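Side-chain contacts in sialidase B (Streptococcus pneumoniae serotype 4, PDB 4XJW), which cleaves terminal sialic acid residues from oligosaccharides, glycoproteins and glycolipids, acting on alpha-(2->3), alpha-(2->6) and alpha-(2->8) linkages: residues L52-K56 and A57-N61; L458-K461 and S462-R465. The protein carries 1 engineered substitution. All coordinates share one frame; numbering follows the deposited sequence.

Contact 1 (52-61) and contact 2 (458-465) are both loops joining neighbouring antiparallel strands, but they belong to different parts of the enzyme. Contact 1 comes first in the chain. It joins strands 46-53 and 63-69 of a six-stranded sheet in the concanavalin-like N-terminal domain. Contact 2, much later, joins strands 451-459 and 466-472 in the BNR repeat-like region, the propeller part of a sialidase. Their centres lie 69 Å apart on opposite sides of the chain's centre, and their nearest atoms are about 54 Å apart, so neither touches the other. Contact 2 contributes Lys461 to the pocket holding the inhibitor Optactin; contact 1 is a surface loop remote from the annotated sites.

Contact 1: residues L52-K56 and A57-N61; sequences LSNSK and AGFKN
Asn54 lays its amide over one face of the Phe59 ring where the chain leaves strand 46-53, in the loop that leads to its antiparallel neighbour 63-69 in the lectin-like N-terminal domain. The two flat groups are almost parallel, 11° apart, and Asn54 ND2 comes within 3.3 Å of Phe59 CG, at the root of the ring and not over its centre. With CG anti to the backbone N (chi1 -179°), the amide reaches across the loop and bonds at both ends: ND2 donates to Asn143 O, while Asn54 OD1 accepts from Lys56 N at 2.9 Å, closing an Asx turn. These two bonds fix the rotation of the amide against the ring. Next along, Ser55 OG hydrogen-bonds Asp146 OD1. Lys56 sends its extended chain out from the surface, leaving its CB 4.1 Å from Phe59 CD2, an oblique approach. The same residue opens a type II beta turn running to Phe59. Gly58 takes the third position with positive phi (91°), and its N bonds Glu156 OE2. The turn is closed by Phe59 N, which donates to Lys56 O at 3.1 Å.

Contact 2: residues L458-K461 and S462-R465; sequences LALK and SSNR
Leu460 and Arg465 run alongside each other, their side chains leading in one direction, across the tip of a beta hairpin that joins strands 451-459 and 466-472 in the propeller part of the enzyme. This is the close-packed side, and its firm element is the backbone tie: Leu460 N donates to Arg465 O at 3.2 Å in a nearly straight bond (170°). Leu460 has two conformers; in one of them CD1 rests against the aliphatic part of the arginine, 3.9 Å from Arg465 CD, a contact that is less certain for that reason. The leucine side chain also touches Ile514 and Glu508. Past CD the arginine bends at chi3 (-74°) and its head is held by charge: NE pairs with Asp482 and NH1 with Glu535, while NH1 also donates to Ser533 O. Two of these partners, Ser533 and Glu535, fall within BNR repeat 4, so this side chain ties the hairpin to that repeat. Lys296 NZ bonds both Leu460 O and Ser463 O, two acceptors 2.9 Å apart.

Toward solvent the contact is looser. Lys461 and Ser462 form the exposed end of the bend, and their CB atoms meet little beyond each other's backbone. Even so, Lys461 is anchored through its N to Glu508 OE1, and it is one of the residues lining the Optactin pocket, its bent side chain touching the inhibitor. Ser463 brings the chain back in an ST turn: its OG packs 3.7 Å from Leu460 CB and accepts from Arg465 N at 3.2 Å.

Contact 1: residues L52-K56 and A57-N61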
ATOM      1  N   LEU A  52      26.324  -3.118  23.028  1.00 14.66           N
ATOM      2  CA  LEU A  52      27.498  -3.870  23.452  1.00 14.66           C
ATOM      3  C   LEU A  52      28.697  -3.057  23.004  1.00 15.72           C
ATOM      4  O   LEU A  52      28.899  -2.872  21.801  1.00 18.72           O
ATOM      5  CB  LEU A  52      27.560  -5.229  22.762  1.00 18.75           C
ATOM      6  CG  LEU A  52      26.604  -6.327  23.200  1.00 25.14           C
ATOM      7  CD1 LEU A  52      26.687  -7.482  22.221  1.00 25.90           C
ATOM      8  CD2 LEU A  52      26.945  -6.787  24.606  1.00 24.79           C
ATOM      9  N   SER A  53      29.504  -2.563  23.934  1.00 16.08           N
ATOM     10  CA  SER A  53      30.564  -1.661  23.507  1.00 17.15           C
ATOM     11  C   SER A  53      31.896  -1.861  24.201  1.00 17.54           C
ATOM     12  O   SER A  53      31.960  -2.345  25.324  1.00 17.85           O
ATOM     13  CB  SER A  53      30.134  -0.210  23.732  1.00 16.63           C
ATOM     14  OG  SER A  53      30.038   0.060  25.120  1.00 18.56           O
ATOM     15  N   ASN A  54      32.962  -1.460  23.514  1.00 17.86           N
ATOM     16  CA  ASN A  54      34.220  -1.158  24.174  1.00 22.10           C
ATOM     17  C   ASN A  54      34.053   0.252  24.721  1.00 17.60           C
ATOM     18  O   ASN A  54      33.946   1.212  23.955  1.00 18.62           O
ATOM     19  CB  ASN A  54      35.383  -1.218  23.183  1.00 17.88           C
ATOM     20  CG  ASN A  54      36.733  -0.928  23.835  1.00 19.24           C
ATOM     21  OD1 ASN A  54      36.811  -0.271  24.873  1.00 20.03           O
ATOM     22  ND2 ASN A  54      37.799  -1.412  23.215  1.00 22.95           N
ATOM     23  N   SER A  55      34.023   0.379  26.043  1.00 20.57           N
ATOM     24  CA  SER A  55      33.722   1.661  26.669  1.00 17.94           C
ATOM     25  C   SER A  55      34.961   2.503  26.973  1.00 19.47           C
ATOM     26  O   SER A  55      34.850   3.566  27.573  1.00 19.63           O
ATOM     27  CB  SER A  55      32.946   1.449  27.963  1.00 23.02           C
ATOM     28  OG  SER A  55      33.751   0.808  28.934  1.00 25.35           O
ATOM     29  N   LYS A  56      36.133   2.034  26.562  1.00 19.81           N
ATOM     30  CA  LYS A  56      37.380   2.712  26.918  1.00 23.97           C
ATOM     31  C   LYS A  56      37.656   3.948  26.072  1.00 23.13           C
ATOM     32  O   LYS A  56      37.240   4.034  24.914  1.00 21.36           O
ATOM     33  CB  LYS A  56      38.558   1.744  26.831  1.00 20.03           C
ATOM     34  CG  LYS A  56      38.463   0.600  27.826  1.00 27.90           C
ATOM     35  CD  LYS A  56      39.689  -0.281  27.759  1.00 35.85           C
ATOM     36  CE  LYS A  56      39.670  -1.333  28.856  1.00 41.64           C
ATOM     37  NZ  LYS A  56      41.042  -1.851  29.140  1.00 38.07           N
ATOM     38  N   ALA A  57      38.370   4.908  26.658  1.00 23.19           N
ATOM     39  CA  ALA A  57      38.807   6.085  25.918  1.00 20.39           C
ATOM     40  C   ALA A  57      39.598   5.626  24.701  1.00 17.20           C
ATOM     41  O   ALA A  57      40.398   4.698  24.799  1.00 20.84           O
ATOM     42  CB  ALA A  57      39.660   6.980  26.802  1.00 25.59           C
ATOM     43  N   GLY A  58      39.356   6.256  23.554  1.00 16.97           N
ATOM     44  CA  GLY A  58      40.054   5.898  22.330  1.00 19.11           C
ATOM     45  C   GLY A  58      39.358   4.841  21.485  1.00 20.87           C
ATOM     46  O   GLY A  58      39.805   4.545  20.375  1.00 18.86           O
ATOM     47  N   PHE A  59      38.274   4.261  22.002  1.00 19.88           N
ATOM     48  CA  PHE A  59      37.588   3.179  21.288  1.00 19.22           C
ATOM     49  C   PHE A  59      36.100   3.457  21.087  1.00 16.28           C
ATOM     50  O   PHE A  59      35.278   2.532  21.148  1.00 17.63           O
ATOM     51  CB  PHE A  59      37.786   1.846  22.021  1.00 18.31           C
ATOM     52  CG  PHE A  59      39.213   1.373  22.032  1.00 22.13           C
ATOM     53  CD1 PHE A  59      39.699   0.580  21.003  1.00 23.01           C
ATOM     54  CD2 PHE A  59      40.073   1.742  23.059  1.00 22.99           C
ATOM     55  CE1 PHE A  59      41.019   0.147  20.999  1.00 25.75           C
ATOM     56  CE2 PHE A  59      41.391   1.310  23.067  1.00 22.95           C
ATOM     57  CZ  PHE A  59      41.866   0.514  22.036  1.00 26.90           C
ATOM     58  N   LYS A  60      35.751   4.717  20.838  1.00 16.80           N
ATOM     59  CA  LYS A  60      34.346   5.099  20.785  1.00 18.41           C
ATOM     60  C   LYS A  60      33.620   4.506  19.580  1.00 19.13           C
ATOM     61  O   LYS A  60      32.395   4.466  19.569  1.00 18.10           O
ATOM     62  CB  LYS A  60      34.171   6.616  20.829  1.00 19.99           C
ATOM     63  CG  LYS A  60      34.421   7.308  19.514  1.00 19.35           C
ATOM     64  CD  LYS A  60      34.120   8.792  19.639  1.00 20.34           C
ATOM     65  CE  LYS A  60      34.022   9.436  18.269  1.00 27.79           C
ATOM     66  NZ  LYS A  60      35.092   8.949  17.364  1.00 36.77           N
ATOM     67  N   ASN A  61      34.367   4.052  18.575  1.00 15.00           N
ATOM     68  CA  ASN A  61      33.756   3.436  17.397  1.00 19.05           C
ATOM     69  C   ASN A  61      33.842   1.917  17.407  1.00 15.70           C
ATOM     70  O   ASN A  61      33.875   1.274  16.358  1.00 16.87           O
ATOM     71  CB  ASN A  61      34.368   4.013  16.116  1.00 15.91           C
ATOM     72  CG  ASN A  61      34.111   5.491  15.975  1.00 19.67           C
ATOM     73  OD1 ASN A  61      33.142   6.018  16.531  1.00 17.23           O
ATOM     74  ND2 ASN A  61      34.984   6.179  15.238  1.00 19.84           N
TER

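Contact 2: residues L458-K461 and S462-R465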
ATOM      1  N   LEU A 458     -20.150   3.374  -4.521  1.00  8.69           N
ATOM      2  CA  LEU A 458     -21.321   3.575  -3.667  1.00 10.85           C
ATOM      3  C   LEU A 458     -22.566   2.957  -4.269  1.00  9.75           C
ATOM      4  O   LEU A 458     -22.939   3.255  -5.402  1.00 11.39           O
ATOM      5  CB  LEU A 458     -21.559   5.071  -3.453  1.00 12.02           C
ATOM      6  CG  LEU A 458     -22.784   5.415  -2.597  1.00 11.84           C
ATOM      7  CD1 LEU A 458     -22.565   5.072  -1.143  1.00 14.74           C
ATOM      8  CD2 LEU A 458     -23.083   6.894  -2.734  1.00 14.21           C
ATOM      9  N   ALA A 459     -23.174   2.053  -3.508  1.00  8.91           N
ATOM     10  CA  ALA A 459     -24.462   1.480  -3.856  1.00 10.49           C
ATOM     11  C   ALA A 459     -25.513   2.206  -3.053  1.00  9.69           C
ATOM     12  O   ALA A 459     -25.456   2.265  -1.829  1.00 17.66           O
ATOM     13  CB  ALA A 459     -24.484   0.001  -3.526  1.00 10.78           C
ATOM     14  N   LEU A 460     -26.492   2.785  -3.728  1.00 14.78           N
ATOM     15  CA  LEU A 460     -27.507   3.557  -3.017  0.58 16.09           C
ATOM     16  C   LEU A 460     -28.501   2.668  -2.292  1.00 17.28           C
ATOM     17  O   LEU A 460     -28.822   1.578  -2.757  1.00 16.85           O
ATOM     18  CB  LEU A 460     -28.231   4.499  -3.968  0.58 14.19           C
ATOM     19  CG  LEU A 460     -27.329   5.645  -4.414  0.58 17.25           C
ATOM     20  CD1 LEU A 460     -28.092   6.622  -5.252  0.58 17.37           C
ATOM     21  CD2 LEU A 460     -26.707   6.328  -3.202  0.58 15.11           C
ATOM     22  N   LYS A 461     -28.979   3.144  -1.144  1.00 14.83           N
ATOM     23  CA  LYS A 461     -29.854   2.365  -0.274  1.00 18.01           C
ATOM     24  C   LYS A 461     -31.223   2.041  -0.879  1.00 17.89           C
ATOM     25  O   LYS A 461     -31.721   0.927  -0.719  1.00 21.68           O
ATOM     26  CB  LYS A 461     -30.041   3.087   1.066  1.00 20.33           C
ATOM     27  CG  LYS A 461     -28.805   3.101   1.959  1.00 27.25           C
ATOM     28  CD  LYS A 461     -28.772   1.888   2.888  1.00 36.95           C
ATOM     29  CE  LYS A 461     -27.469   1.808   3.687  1.00 35.58           C
ATOM     30  NZ  LYS A 461     -27.276   2.971   4.597  1.00 44.19           N
ATOM     31  N   SER A 462     -31.833   3.004  -1.569  1.00 17.69           N
ATOM     32  CA  SER A 462     -33.214   2.842  -2.048  1.00 19.68           C
ATOM     33  C   SER A 462     -33.359   2.657  -3.552  1.00 22.62           C
ATOM     34  O   SER A 462     -34.461   2.759  -4.089  1.00 23.49           O
ATOM     35  CB  SER A 462     -34.072   4.030  -1.630  1.00 24.55           C
ATOM     36  OG  SER A 462     -34.299   4.045  -0.241  1.00 31.96           O
ATOM     37  N   SER A 463     -32.253   2.412  -4.242  1.00 16.61           N
ATOM     38  CA  SER A 463     -32.313   2.116  -5.670  1.00 15.07           C
ATOM     39  C   SER A 463     -31.170   1.184  -6.027  1.00 13.67           C
ATOM     40  O   SER A 463     -30.353   0.843  -5.169  1.00 17.68           O
ATOM     41  CB  SER A 463     -32.217   3.391  -6.497  1.00 13.74           C
ATOM     42  OG  SER A 463     -30.895   3.894  -6.470  1.00 14.43           O
ATOM     43  N   ASN A 464     -31.113   0.769  -7.290  1.00 15.57           N
ATOM     44  CA  ASN A 464     -30.048  -0.104  -7.770  1.00 14.83           C
ATOM     45  C   ASN A 464     -28.866   0.671  -8.345  1.00 13.39           C
ATOM     46  O   ASN A 464     -27.989   0.097  -8.994  1.00 13.59           O
ATOM     47  CB  ASN A 464     -30.591  -1.096  -8.803  1.00 15.40           C
ATOM     48  CG  ASN A 464     -31.489  -2.146  -8.179  1.00 16.06           C
ATOM     49  OD1 ASN A 464     -32.588  -2.429  -8.682  1.00 18.20           O
ATOM     50  ND2 ASN A 464     -31.037  -2.728  -7.075  1.00 15.89           N
ATOM     51  N   ARG A 465     -28.842   1.975  -8.099  1.00 12.48           N
ATOM     52  CA  ARG A 465     -27.813   2.834  -8.667  1.00 10.74           C
ATOM     53  C   ARG A 465     -26.433   2.549  -8.082  1.00 11.35           C
ATOM     54  O   ARG A 465     -26.273   2.433  -6.866  1.00 12.80           O
ATOM     55  CB  ARG A 465     -28.172   4.311  -8.470  1.00 12.41           C
ATOM     56  CG  ARG A 465     -27.064   5.270  -8.895  1.00 13.49           C
ATOM     57  CD  ARG A 465     -27.594   6.656  -9.148  1.00 13.09           C
ATOM     58  NE  ARG A 465     -28.330   6.712 -10.409  1.00 14.27           N
ATOM     59  CZ  ARG A 465     -28.697   7.841 -11.006  1.00 18.67           C
ATOM     60  NH1 ARG A 465     -28.399   9.005 -10.454  1.00 20.07           N
ATOM     61  NH2 ARG A 465     -29.354   7.804 -12.157  1.00 17.72           N
TER